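Local coordinates for response regulator CheY-like protein (Mesorhizobium loti, PDB 3SNK) that forms the CheY-like receiver domain at the N-terminal end of a pilus assembly protein that probably binds and hydrolyses ATP through another domain, at residues A18-D23 with A83-V88; I64-G69 with L114-D119; D71-P76 with S99-V104; P89-S94 with L124-F129. All coordinates share one frame; numbering follows the deposited sequence.

Interaction 1 (A18-D23 with A83-V88); sequences ALFSSD and ALWATV
Phe20 and Ala18, on the first strand of the receiver-type fold, a five-stranded parallel sheet flanked by helices, meet the indole of Trp85, which reaches in from the loop between helix 78-82 and strand 90-94. Their backbones stay far apart, with 10.3 Å between the CA atoms of Ala18 and Trp85, so side chains alone bridge the gap. The aromatic contact is oblique: the Phe20 ring and the six-membered ring of Trp85 lie with planes at 68° and centroids 5.4 Å apart, the two side chains arriving from opposite directions. In both, CG is anti to the carbonyl carbon (chi1 -59° in Phe20, -66° in Trp85), sending each ring between the segments. The Ala18 methyl sits more loosely, CB 4.1 Å from Trp85 CH2. Trp85 NE1 donates to the backbone O of Phe50, and the indole stacks on the Phe50 ring. A leucine in place of Trp85 would probably leave the Phe50 carbonyl without this donor and open a gap beside the Phe20 ring. Trp85 opens a type II' turn, closed by a weak bond from Val88 N to Trp85 O. The tightest point is Phe20 CZ against Trp85 CZ2, at 3.4 Å.

Interaction 2 (I64-G69 with L114-D119); sequences ILDLGG and LHKPLD
Asp66 and Lys116 meet at the C-terminal ends of two parallel strands, 62-68 and 112-115, which are separated by strand 90-94; the closest CA atoms, those of Asp66 and Leu114, are still 9.3 Å apart. One salt bridge spans that interval. Lys116 is fully extended beyond CG and crosses the aspartate at about a right angle. Its NZ lies 2.9 Å from Asp66 OD2, on the syn side and 17° out of the carboxylate plane, and makes a weak second bond of 3.2 Å to Asp66 OD1. With CG anti to the backbone N (chi1 177°), the carboxylate is carried toward the lysine, while Gly68 N donates weakly to OD1. Ser21 OG also bonds OD2, and Asp23 OD2 shares the ammonium group. With an alanine at Asp66, Lys116 would probably lose one of its carboxylate partners, and the Ser21 hydroxyl this mate. The peptide bond before Pro117 is cis. Asp66 and the Lys116-cis-Pro117 pair resemble the phospho-acceptor aspartate and the lysine of receiver domains, though whether the site works is not established. Phe26 of helix 24-36 flanks Asp66 and Lys116, and Val93 of strand 90-94 touches the lysine chain.

Interaction 3 (D71-P76 with S99-V104); sequences DLLGKP and SEQTRV
Leu73 packs against Gln101 and Val104, tying the loop after the third strand of the receiver fold to helix 99-107, the helix that follows the fourth strand. The loop forms a short 3-10 turn over residues 72-74, with Gly74 N bonded to Asp71 O. The CA atoms of Leu73 and Gln101 come within 6.2 Å. With CG beside the backbone N, anti to the carbonyl carbon (chi1 -61°), Leu73 turns its two delta methyls to the helix, and they divide the apolar contacts. CD1 comes 4.0 Å from Gln101 CB, the leucine lying across the glutamine, and also touches the backbone carbonyl of Gln101. CD2 lies 3.9 Å from Val104 CG1, the two side chains running antiparallel alongside each other. Away from the leucine, Gln101 spends its amide on backbone groups: OE1 accepts from Thr98 N, and NE2 reaches weakly to the carbonyls of Gly69 and Gly70. Leu67 and Met108 add further apolar cover to Leu73, and Ile78 and Val79 of helix 78-82 touch Val104. No hydrogen bond links the two segments. Both methyls of Val104 instead rest against the Leu73 carbonyl, O lying 3.5 Å from CG1 and 3.6 Å from CG2.

Interaction 4 (P89-S94 with L124-F129); sequences PLIAVS and LNAVTF
Ile91 of strand 90-94, fourth in the sheet and lying between 62-68 and 112-115, drives its delta methyl into helix 120-129, where Ala126 and Val127 receive it. This single methyl carries the whole of the close packing: Ile91 CD1 stands 3.8 Å from Ala126 CB and 3.7 Å from Val127 CG2, contacting two successive residues of the helix. The isoleucine reaches that spot because CG1 lies anti to the carbonyl carbon (chi1 -65°) and CD1 continues the chain outward (chi2 160°). The small alanine lets strand and helix approach to 7.3 Å between the CA atoms of Ile91 and Ala126. All three residues are buried; Ile62 touches both Ile91 and Val127, and Leu34 of helix 24-36 closes on Val127 from the neighbouring helix.

The outer side of the helix is different in kind. Asn125, Thr128 and Phe129 are exposed and make no contact with the strand. There the hydroxyl of Thr128 serves the helix itself: Leu124 O accepts from both Thr128 N, at 3.0 Å, and Thr128 OG1, at 2.7 Å, the hydroxyl tilted 21° from the carbonyl plane. A buried apolar stripe facing the sheet and a more exposed, mixed outer side, with Asn125 and Thr128 as its polar members, is the usual amphipathic pattern of a helix flanking a parallel sheet, here the last helix of the five-stranded receiver fold.

Interactions 1, 2 and 4 reach the same parallel sheet, of strand order 2-1-3-4-5; interaction 3 lies beside it, between a loop and a helix. Interactions 1 and 2 touch at the ends of strands 15-20 and 62-68, where Ser21 and Asp23 meet Asp66 and Lys116, with centres about 13 Å apart. Interactions 2 and 4 have centres about 10 Å apart; strand 90-94 of interaction 4 lies between the two strands of interaction 2. Interaction 3 is nested inside the chain loop closed by interaction 2, whereas interaction 4 follows 1 directly in sequence. Interactions 3 and 4 are the most distant, about 19 Å between centres. A polar cluster at the strand ends, with apolar packing elsewhere, is consistent with a receiver domain.

Interaction 1 (A18-D23 with A83-V88)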
loop_
_atom_site.group_PDB
_atom_site.type_symbol
_atom_site.label_atom_id
_atom_site.label_comp_id
_atom_site.label_asym_id
_atom_site.label_seq_id
_atom_site.Cartn_x
_atom_site.Cartn_y
_atom_site.Cartn_z
ATOM N N ALA A 18 1.632 5.192 4.895
ATOM C CA ALA A 18 2.538 4.082 5.176
ATOM C C ALA A 18 2.738 3.332 3.867
ATOM O O ALA A 18 1.771 2.943 3.229
ATOM C CB ALA A 18 1.985 3.178 6.279
ATOM N N LEU A 19 3.979 3.267 3.393
ATOM C CA LEU A 19 4.352 2.592 2.153
ATOM C C LEU A 19 5.176 1.337 2.485
ATOM O O LEU A 19 6.119 1.410 3.292
ATOM C CB LEU A 19 5.140 3.593 1.278
ATOM C CG LEU A 19 5.787 3.098 -0.010
ATOM C CD1 LEU A 19 4.772 2.660 -1.001
ATOM C CD2 LEU A 19 6.628 4.201 -0.634
ATOM N N PHE A 20 4.783 0.183 1.908
ATOM C CA PHE A 20 5.436 -1.123 2.128
ATOM C C PHE A 20 5.809 -1.686 0.788
ATOM O O PHE A 20 4.937 -1.820 -0.060
ATOM C CB PHE A 20 4.511 -2.112 2.901
ATOM C CG PHE A 20 4.103 -1.596 4.255
ATOM C CD1 PHE A 20 4.967 -1.689 5.340
ATOM C CD2 PHE A 20 2.887 -0.947 4.431
ATOM C CE1 PHE A 20 4.636 -1.122 6.566
ATOM C CE2 PHE A 20 2.526 -0.443 5.681
ATOM C CZ PHE A 20 3.411 -0.518 6.734
ATOM N N SER A 21 7.112 -1.968 0.576
ATOM C CA SER A 21 7.650 -2.457 -0.699
ATOM C C SER A 21 9.030 -3.058 -0.546
ATOM O O SER A 21 9.815 -2.555 0.251
ATOM C CB SER A 21 7.737 -1.306 -1.700
ATOM O OG SER A 21 8.184 -1.735 -2.977
ATOM N N SER A 22 9.356 -4.088 -1.342
ATOM C CA SER A 22 10.714 -4.664 -1.360
ATOM C C SER A 22 11.443 -4.218 -2.660
ATOM O O SER A 22 12.556 -4.662 -2.938
ATOM C CB SER A 22 10.668 -6.186 -1.233
ATOM O OG SER A 22 10.331 -6.608 0.083
ATOM N N ASP A 23 10.811 -3.301 -3.433
ATOM C CA ASP A 23 11.348 -2.771 -4.688
ATOM C C ASP A 23 11.946 -1.375 -4.440
ATOM O O ASP A 23 11.194 -0.422 -4.250
ATOM C CB ASP A 23 10.247 -2.748 -5.777
ATOM C CG ASP A 23 10.572 -2.057 -7.098
ATOM O OD1 ASP A 23 11.601 -1.351 -7.169
ATOM O OD2 ASP A 23 9.743 -2.140 -8.028
ATOM N N ALA A 83 -6.679 -6.259 8.914
ATOM C CA ALA A 83 -7.595 -5.743 9.960
ATOM C C ALA A 83 -6.856 -5.002 11.069
ATOM O O ALA A 83 -7.497 -4.260 11.801
ATOM C CB ALA A 83 -8.439 -6.870 10.542
ATOM N N LEU A 84 -5.525 -5.175 11.213
ATOM C CA LEU A 84 -4.730 -4.430 12.203
ATOM C C LEU A 84 -4.713 -2.934 11.846
ATOM O O LEU A 84 -4.605 -2.073 12.732
ATOM C CB LEU A 84 -3.271 -4.956 12.284
ATOM C CG LEU A 84 -3.061 -6.370 12.847
ATOM C CD1 LEU A 84 -1.629 -6.837 12.604
ATOM C CD2 LEU A 84 -3.390 -6.443 14.349
ATOM N N TRP A 85 -4.820 -2.648 10.539
ATOM C CA TRP A 85 -4.839 -1.311 9.937
ATOM C C TRP A 85 -6.254 -0.722 9.930
ATOM O O TRP A 85 -6.450 0.386 9.446
ATOM C CB TRP A 85 -4.286 -1.378 8.504
ATOM C CG TRP A 85 -2.840 -1.743 8.457
ATOM C CD1 TRP A 85 -2.311 -3.005 8.440
ATOM C CD2 TRP A 85 -1.741 -0.853 8.674
ATOM N NE1 TRP A 85 -0.941 -2.941 8.498
ATOM C CE2 TRP A 85 -0.563 -1.627 8.634
ATOM C CE3 TRP A 85 -1.636 0.541 8.836
ATOM C CZ2 TRP A 85 0.706 -1.059 8.785
ATOM C CZ3 TRP A 85 -0.377 1.108 8.944
ATOM C CH2 TRP A 85 0.774 0.312 8.928
ATOM N N ALA A 86 -7.235 -1.452 10.485
ATOM C CA ALA A 86 -8.642 -1.073 10.591
ATOM C C ALA A 86 -9.165 -0.652 9.206
ATOM O O ALA A 86 -8.856 -1.347 8.237
ATOM C CB ALA A 86 -8.836 0.019 11.657
ATOM N N THR A 87 -9.915 0.441 9.080
ATOM C CA THR A 87 -10.461 0.756 7.763
ATOM C C THR A 87 -9.697 1.861 7.019
ATOM O O THR A 87 -10.293 2.581 6.211
ATOM C CB THR A 87 -11.964 1.077 7.850
ATOM O OG1 THR A 87 -12.210 1.981 8.931
ATOM C CG2 THR A 87 -12.823 -0.173 7.952
ATOM N N VAL A 88 -8.380 1.946 7.209
ATOM C CA VAL A 88 -7.653 2.936 6.424
ATOM C C VAL A 88 -7.672 2.452 4.940
ATOM O O VAL A 88 -7.601 1.234 4.710
ATOM C CB VAL A 88 -6.203 3.228 6.927
ATOM C CG1 VAL A 88 -6.168 3.554 8.412
ATOM C CG2 VAL A 88 -5.258 2.089 6.610
#

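Interaction 2 (I64-G69 with L114-D119)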
loop_
_atom_site.group_PDB
_atom_site.type_symbol
_atom_site.label_atom_id
_atom_site.label_comp_id
_atom_site.label_asym_id
_atom_site.label_seq_id
_atom_site.Cartn_x
_atom_site.Cartn_y
_atom_site.Cartn_z
ATOM N N ILE A 64 0.005 1.957 1.285
ATOM C CA ILE A 64 0.347 1.563 -0.082
ATOM C C ILE A 64 1.122 0.282 0.042
ATOM O O ILE A 64 2.185 0.234 0.686
ATOM C CB ILE A 64 1.061 2.629 -0.926
ATOM C CG1 ILE A 64 0.176 3.887 -1.047
ATOM C CG2 ILE A 64 1.409 2.066 -2.325
ATOM C CD1 ILE A 64 0.864 5.107 -1.570
ATOM N N LEU A 65 0.557 -0.778 -0.506
ATOM C CA LEU A 65 1.183 -2.074 -0.350
ATOM C C LEU A 65 1.631 -2.604 -1.713
ATOM O O LEU A 65 0.818 -2.844 -2.601
ATOM C CB LEU A 65 0.237 -3.047 0.383
ATOM C CG LEU A 65 0.718 -4.485 0.602
ATOM C CD1 LEU A 65 1.943 -4.543 1.536
ATOM C CD2 LEU A 65 -0.408 -5.337 1.144
ATOM N N ASP A 66 2.951 -2.713 -1.875
ATOM C CA ASP A 66 3.541 -3.276 -3.087
ATOM C C ASP A 66 3.668 -4.776 -2.892
ATOM O O ASP A 66 4.554 -5.232 -2.172
ATOM C CB ASP A 66 4.913 -2.644 -3.393
ATOM C CG ASP A 66 5.644 -3.212 -4.605
ATOM O OD1 ASP A 66 4.985 -3.889 -5.439
ATOM O OD2 ASP A 66 6.865 -2.916 -4.760
ATOM N N LEU A 67 2.768 -5.529 -3.523
ATOM C CA LEU A 67 2.712 -6.986 -3.453
ATOM C C LEU A 67 3.701 -7.657 -4.412
ATOM O O LEU A 67 4.064 -8.814 -4.194
ATOM C CB LEU A 67 1.283 -7.452 -3.758
ATOM C CG LEU A 67 0.248 -7.057 -2.713
ATOM C CD1 LEU A 67 -1.119 -7.073 -3.292
ATOM C CD2 LEU A 67 0.339 -7.981 -1.498
ATOM N N GLY A 68 4.119 -6.937 -5.455
ATOM C CA GLY A 68 5.038 -7.446 -6.480
ATOM C C GLY A 68 4.426 -8.635 -7.189
ATOM O O GLY A 68 3.279 -8.556 -7.652
ATOM N N GLY A 69 5.148 -9.760 -7.174
ATOM C CA GLY A 69 4.669 -11.033 -7.706
ATOM C C GLY A 69 3.547 -11.675 -6.886
ATOM O O GLY A 69 2.986 -12.694 -7.298
ATOM N N LEU A 114 -3.423 -1.187 -8.539
ATOM C CA LEU A 114 -2.554 -0.612 -9.563
ATOM C C LEU A 114 -1.576 -1.656 -10.066
ATOM O O LEU A 114 -1.116 -2.500 -9.294
ATOM C CB LEU A 114 -1.832 0.633 -9.023
ATOM C CG LEU A 114 -2.751 1.717 -8.376
ATOM C CD1 LEU A 114 -1.928 2.827 -7.739
ATOM C CD2 LEU A 114 -3.739 2.311 -9.389
ATOM N N HIS A 115 -1.321 -1.647 -11.378
ATOM C CA HIS A 115 -0.457 -2.599 -12.070
ATOM C C HIS A 115 0.870 -1.929 -12.426
ATOM O O HIS A 115 0.874 -0.825 -12.971
ATOM C CB HIS A 115 -1.196 -3.141 -13.317
ATOM C CG HIS A 115 -0.485 -4.234 -14.060
ATOM N ND1 HIS A 115 -0.393 -5.522 -13.547
ATOM C CD2 HIS A 115 0.089 -4.213 -15.291
ATOM C CE1 HIS A 115 0.269 -6.226 -14.457
ATOM N NE2 HIS A 115 0.586 -5.482 -15.523
ATOM N N LYS A 116 1.994 -2.598 -12.099
ATOM C CA LYS A 116 3.364 -2.130 -12.339
ATOM C C LYS A 116 3.765 -2.239 -13.829
ATOM O O LYS A 116 3.459 -3.259 -14.454
ATOM C CB LYS A 116 4.353 -2.931 -11.490
ATOM C CG LYS A 116 4.811 -2.228 -10.227
ATOM C CD LYS A 116 5.849 -3.076 -9.502
ATOM C CE LYS A 116 6.346 -2.452 -8.225
ATOM N NZ LYS A 116 7.345 -3.324 -7.566
ATOM N N PRO A 117 4.471 -1.238 -14.421
ATOM C CA PRO A 117 4.926 0.039 -13.829
ATOM C C PRO A 117 3.778 1.037 -13.714
ATOM O O PRO A 117 3.049 1.251 -14.689
ATOM C CB PRO A 117 6.017 0.506 -14.811
ATOM C CG PRO A 117 5.605 -0.055 -16.139
ATOM C CD PRO A 117 4.872 -1.347 -15.845
ATOM N N LEU A 118 3.572 1.611 -12.516
ATOM C CA LEU A 118 2.458 2.549 -12.374
ATOM C C LEU A 118 2.829 3.911 -12.919
ATOM O O LEU A 118 3.965 4.355 -12.754
ATOM C CB LEU A 118 1.888 2.668 -10.937
ATOM C CG LEU A 118 2.816 2.853 -9.717
ATOM C CD1 LEU A 118 3.376 4.273 -9.614
ATOM C CD2 LEU A 118 2.036 2.610 -8.445
ATOM N N ASP A 119 1.875 4.552 -13.609
ATOM C CA ASP A 119 2.065 5.902 -14.129
ATOM C C ASP A 119 1.803 6.885 -12.980
ATOM O O ASP A 119 1.172 6.514 -11.974
ATOM C CB ASP A 119 1.168 6.181 -15.362
ATOM C CG ASP A 119 -0.306 5.849 -15.190
ATOM O OD1 ASP A 119 -0.622 4.669 -14.909
ATOM O OD2 ASP A 119 -1.146 6.754 -15.395
#

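Interaction 3 (D71-P76 with S99-V104)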
loop_
_atom_site.group_PDB
_atom_site.type_symbol
_atom_site.label_atom_id
_atom_site.label_comp_id
_atom_site.label_asym_id
_atom_site.label_seq_id
_atom_site.Cartn_x
_atom_site.Cartn_y
_atom_site.Cartn_z
ATOM N N ASP A 71 3.836 -12.582 -3.409
ATOM C CA ASP A 71 4.397 -13.493 -2.411
ATOM C C ASP A 71 3.685 -13.327 -1.047
ATOM O O ASP A 71 3.356 -14.325 -0.408
ATOM C CB ASP A 71 5.924 -13.264 -2.256
ATOM C CG ASP A 71 6.722 -13.130 -3.558
ATOM O OD1 ASP A 71 6.612 -12.055 -4.229
ATOM O OD2 ASP A 71 7.516 -14.059 -3.867
ATOM N N LEU A 72 3.416 -12.072 -0.637
ATOM C CA LEU A 72 2.763 -11.730 0.627
ATOM C C LEU A 72 1.319 -12.279 0.720
ATOM O O LEU A 72 0.893 -12.621 1.807
ATOM C CB LEU A 72 2.772 -10.208 0.837
ATOM C CG LEU A 72 2.458 -9.706 2.252
ATOM C CD1 LEU A 72 3.626 -9.943 3.194
ATOM C CD2 LEU A 72 2.119 -8.233 2.239
ATOM N N LEU A 73 0.607 -12.430 -0.407
ATOM C CA LEU A 73 -0.772 -12.930 -0.444
ATOM C C LEU A 73 -0.883 -14.399 -0.061
ATOM O O LEU A 73 -1.981 -14.865 0.258
ATOM C CB LEU A 73 -1.388 -12.714 -1.832
ATOM C CG LEU A 73 -1.500 -11.270 -2.301
ATOM C CD1 LEU A 73 -1.674 -11.216 -3.798
ATOM C CD2 LEU A 73 -2.641 -10.509 -1.582
ATOM N N GLY A 74 0.240 -15.115 -0.102
ATOM C CA GLY A 74 0.303 -16.515 0.299
ATOM C C GLY A 74 0.671 -16.702 1.760
ATOM O O GLY A 74 0.775 -17.837 2.222
ATOM N N LYS A 75 0.885 -15.597 2.502
ATOM C CA LYS A 75 1.224 -15.651 3.923
ATOM C C LYS A 75 -0.038 -15.960 4.743
ATOM O O LYS A 75 -1.073 -15.322 4.536
ATOM C CB LYS A 75 1.924 -14.373 4.402
ATOM C CG LYS A 75 3.404 -14.579 4.717
ATOM C CD LYS A 75 4.318 -14.366 3.508
ATOM C CE LYS A 75 5.740 -14.809 3.770
ATOM N NZ LYS A 75 6.436 -13.937 4.756
ATOM N N PRO A 76 0.042 -16.968 5.650
ATOM C CA PRO A 76 -1.157 -17.452 6.359
ATOM C C PRO A 76 -2.122 -16.431 6.997
ATOM O O PRO A 76 -3.340 -16.605 6.842
ATOM C CB PRO A 76 -0.592 -18.410 7.424
ATOM C CG PRO A 76 0.905 -18.381 7.275
ATOM C CD PRO A 76 1.195 -17.858 5.912
ATOM N N SER A 99 -5.801 -16.376 -10.010
ATOM C CA SER A 99 -7.155 -16.301 -9.481
ATOM C C SER A 99 -7.177 -16.477 -7.969
ATOM O O SER A 99 -7.943 -15.784 -7.284
ATOM C CB SER A 99 -8.022 -17.368 -10.132
ATOM O OG SER A 99 -7.571 -18.659 -9.764
ATOM N N GLU A 100 -6.339 -17.412 -7.454
ATOM C CA GLU A 100 -6.199 -17.729 -6.025
ATOM C C GLU A 100 -5.647 -16.515 -5.290
ATOM O O GLU A 100 -6.087 -16.202 -4.184
ATOM C CB GLU A 100 -5.276 -18.951 -5.841
ATOM C CG GLU A 100 -5.148 -19.455 -4.409
ATOM C CD GLU A 100 -4.054 -20.487 -4.199
ATOM O OE1 GLU A 100 -2.869 -20.088 -4.113
ATOM O OE2 GLU A 100 -4.382 -21.692 -4.107
ATOM N N GLN A 101 -4.708 -15.813 -5.922
ATOM C CA GLN A 101 -4.130 -14.622 -5.337
ATOM C C GLN A 101 -5.112 -13.465 -5.400
ATOM O O GLN A 101 -5.125 -12.651 -4.478
ATOM C CB GLN A 101 -2.833 -14.264 -6.040
ATOM C CG GLN A 101 -1.711 -15.257 -5.754
ATOM C CD GLN A 101 -0.523 -14.984 -6.636
ATOM O OE1 GLN A 101 -0.653 -14.788 -7.843
ATOM N NE2 GLN A 101 0.662 -14.952 -6.049
ATOM N N THR A 102 -5.936 -13.390 -6.475
ATOM C CA THR A 102 -6.925 -12.319 -6.669
ATOM C C THR A 102 -8.004 -12.446 -5.581
ATOM O O THR A 102 -8.471 -11.417 -5.087
ATOM C CB THR A 102 -7.445 -12.302 -8.114
ATOM O OG1 THR A 102 -6.358 -11.891 -8.947
ATOM C CG2 THR A 102 -8.612 -11.326 -8.329
ATOM N N ARG A 103 -8.327 -13.685 -5.168
ATOM C CA ARG A 103 -9.265 -14.009 -4.096
ATOM C C ARG A 103 -8.822 -13.414 -2.755
ATOM O O ARG A 103 -9.649 -12.861 -2.027
ATOM C CB ARG A 103 -9.389 -15.524 -3.940
ATOM C CG ARG A 103 -10.502 -16.134 -4.736
ATOM C CD ARG A 103 -11.489 -16.880 -3.862
ATOM N NE ARG A 103 -12.649 -17.293 -4.650
ATOM C CZ ARG A 103 -13.895 -16.874 -4.452
ATOM N NH1 ARG A 103 -14.177 -16.053 -3.443
ATOM N NH2 ARG A 103 -14.875 -17.294 -5.243
ATOM N N VAL A 104 -7.516 -13.547 -2.431
ATOM C CA VAL A 104 -6.915 -13.019 -1.205
ATOM C C VAL A 104 -6.953 -11.513 -1.295
ATOM O O VAL A 104 -7.363 -10.876 -0.327
ATOM C CB VAL A 104 -5.474 -13.542 -0.939
ATOM C CG1 VAL A 104 -4.918 -12.956 0.353
ATOM C CG2 VAL A 104 -5.432 -15.067 -0.895
#

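Interaction 4 (P89-S94 with L124-F129)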
loop_
_atom_site.group_PDB
_atom_site.type_symbol
_atom_site.label_atom_id
_atom_site.label_comp_id
_atom_site.label_asym_id
_atom_site.label_seq_id
_atom_site.Cartn_x
_atom_site.Cartn_y
_atom_site.Cartn_z
ATOM N N PRO A 89 -7.804 3.360 3.958
ATOM C CA PRO A 89 -7.709 2.936 2.552
ATOM C C PRO A 89 -6.390 2.229 2.271
ATOM O O PRO A 89 -5.319 2.605 2.791
ATOM C CB PRO A 89 -7.790 4.253 1.761
ATOM C CG PRO A 89 -8.399 5.236 2.710
ATOM C CD PRO A 89 -7.956 4.827 4.071
ATOM N N LEU A 90 -6.474 1.189 1.444
ATOM C CA LEU A 90 -5.338 0.396 1.062
ATOM C C LEU A 90 -5.196 0.442 -0.442
ATOM O O LEU A 90 -6.157 0.180 -1.177
ATOM C CB LEU A 90 -5.515 -1.054 1.584
ATOM C CG LEU A 90 -4.548 -2.141 1.035
ATOM C CD1 LEU A 90 -3.139 -1.876 1.467
ATOM C CD2 LEU A 90 -4.947 -3.546 1.561
ATOM N N ILE A 91 -4.025 0.847 -0.905
ATOM C CA ILE A 91 -3.765 0.894 -2.349
ATOM C C ILE A 91 -2.855 -0.265 -2.628
ATOM O O ILE A 91 -1.770 -0.341 -2.041
ATOM C CB ILE A 91 -3.236 2.259 -2.855
ATOM C CG1 ILE A 91 -4.313 3.341 -2.660
ATOM C CG2 ILE A 91 -2.825 2.168 -4.342
ATOM C CD1 ILE A 91 -3.779 4.790 -2.664
ATOM N N ALA A 92 -3.319 -1.204 -3.462
ATOM C CA ALA A 92 -2.501 -2.374 -3.779
ATOM C C ALA A 92 -1.827 -2.192 -5.122
ATOM O O ALA A 92 -2.452 -1.765 -6.089
ATOM C CB ALA A 92 -3.345 -3.634 -3.775
ATOM N N VAL A 93 -0.521 -2.489 -5.156
ATOM C CA VAL A 93 0.290 -2.444 -6.360
ATOM C C VAL A 93 0.842 -3.845 -6.537
ATOM O O VAL A 93 1.427 -4.422 -5.610
ATOM C CB VAL A 93 1.407 -1.355 -6.346
ATOM C CG1 VAL A 93 2.090 -1.251 -7.712
ATOM C CG2 VAL A 93 0.853 -0.000 -5.919
ATOM N N SER A 94 0.638 -4.407 -7.716
ATOM C CA SER A 94 1.162 -5.729 -7.995
ATOM C C SER A 94 1.424 -5.895 -9.463
ATOM O O SER A 94 0.948 -5.105 -10.283
ATOM C CB SER A 94 0.173 -6.799 -7.524
ATOM O OG SER A 94 -0.915 -6.929 -8.427
ATOM N N LEU A 124 -1.574 9.271 -8.055
ATOM C CA LEU A 124 -2.079 10.539 -7.511
ATOM C C LEU A 124 -3.598 10.557 -7.513
ATOM O O LEU A 124 -4.177 11.146 -6.608
ATOM C CB LEU A 124 -1.524 11.782 -8.250
ATOM C CG LEU A 124 0.014 11.888 -8.453
ATOM C CD1 LEU A 124 0.398 13.201 -9.128
ATOM C CD2 LEU A 124 0.793 11.706 -7.151
ATOM N N ASN A 125 -4.244 9.890 -8.488
ATOM C CA ASN A 125 -5.700 9.778 -8.532
ATOM C C ASN A 125 -6.197 8.918 -7.371
ATOM O O ASN A 125 -7.189 9.264 -6.723
ATOM C CB ASN A 125 -6.158 9.172 -9.860
ATOM C CG ASN A 125 -6.199 10.133 -11.030
ATOM O OD1 ASN A 125 -5.555 11.197 -11.049
ATOM N ND2 ASN A 125 -6.955 9.755 -12.051
ATOM N N ALA A 126 -5.487 7.806 -7.096
ATOM C CA ALA A 126 -5.833 6.878 -6.023
ATOM C C ALA A 126 -5.660 7.524 -4.643
ATOM O O ALA A 126 -6.560 7.426 -3.821
ATOM C CB ALA A 126 -4.997 5.621 -6.135
ATOM N N VAL A 127 -4.561 8.236 -4.411
ATOM C CA VAL A 127 -4.298 8.858 -3.111
ATOM C C VAL A 127 -5.235 10.076 -2.850
ATOM O O VAL A 127 -5.778 10.181 -1.748
ATOM C CB VAL A 127 -2.792 9.221 -2.951
ATOM C CG1 VAL A 127 -2.526 9.919 -1.620
ATOM C CG2 VAL A 127 -1.929 7.967 -3.045
ATOM N N THR A 128 -5.408 10.977 -3.841
ATOM C CA THR A 128 -6.208 12.199 -3.686
ATOM C C THR A 128 -7.694 11.920 -3.589
ATOM O O THR A 128 -8.402 12.743 -3.011
ATOM C CB THR A 128 -5.938 13.235 -4.784
ATOM O OG1 THR A 128 -6.284 12.684 -6.054
ATOM C CG2 THR A 128 -4.501 13.769 -4.753
ATOM N N PHE A 129 -8.167 10.772 -4.116
ATOM C CA PHE A 129 -9.567 10.343 -4.015
ATOM C C PHE A 129 -9.990 10.215 -2.541
ATOM O O PHE A 129 -11.151 10.460 -2.213
ATOM C CB PHE A 129 -9.779 8.999 -4.740
ATOM C CG PHE A 129 -11.178 8.432 -4.638
ATOM C CD1 PHE A 129 -12.182 8.854 -5.505
ATOM C CD2 PHE A 129 -11.499 7.497 -3.658
ATOM C CE1 PHE A 129 -13.486 8.362 -5.383
ATOM C CE2 PHE A 129 -12.802 7.001 -3.539
ATOM C CZ PHE A 129 -13.788 7.438 -4.403
#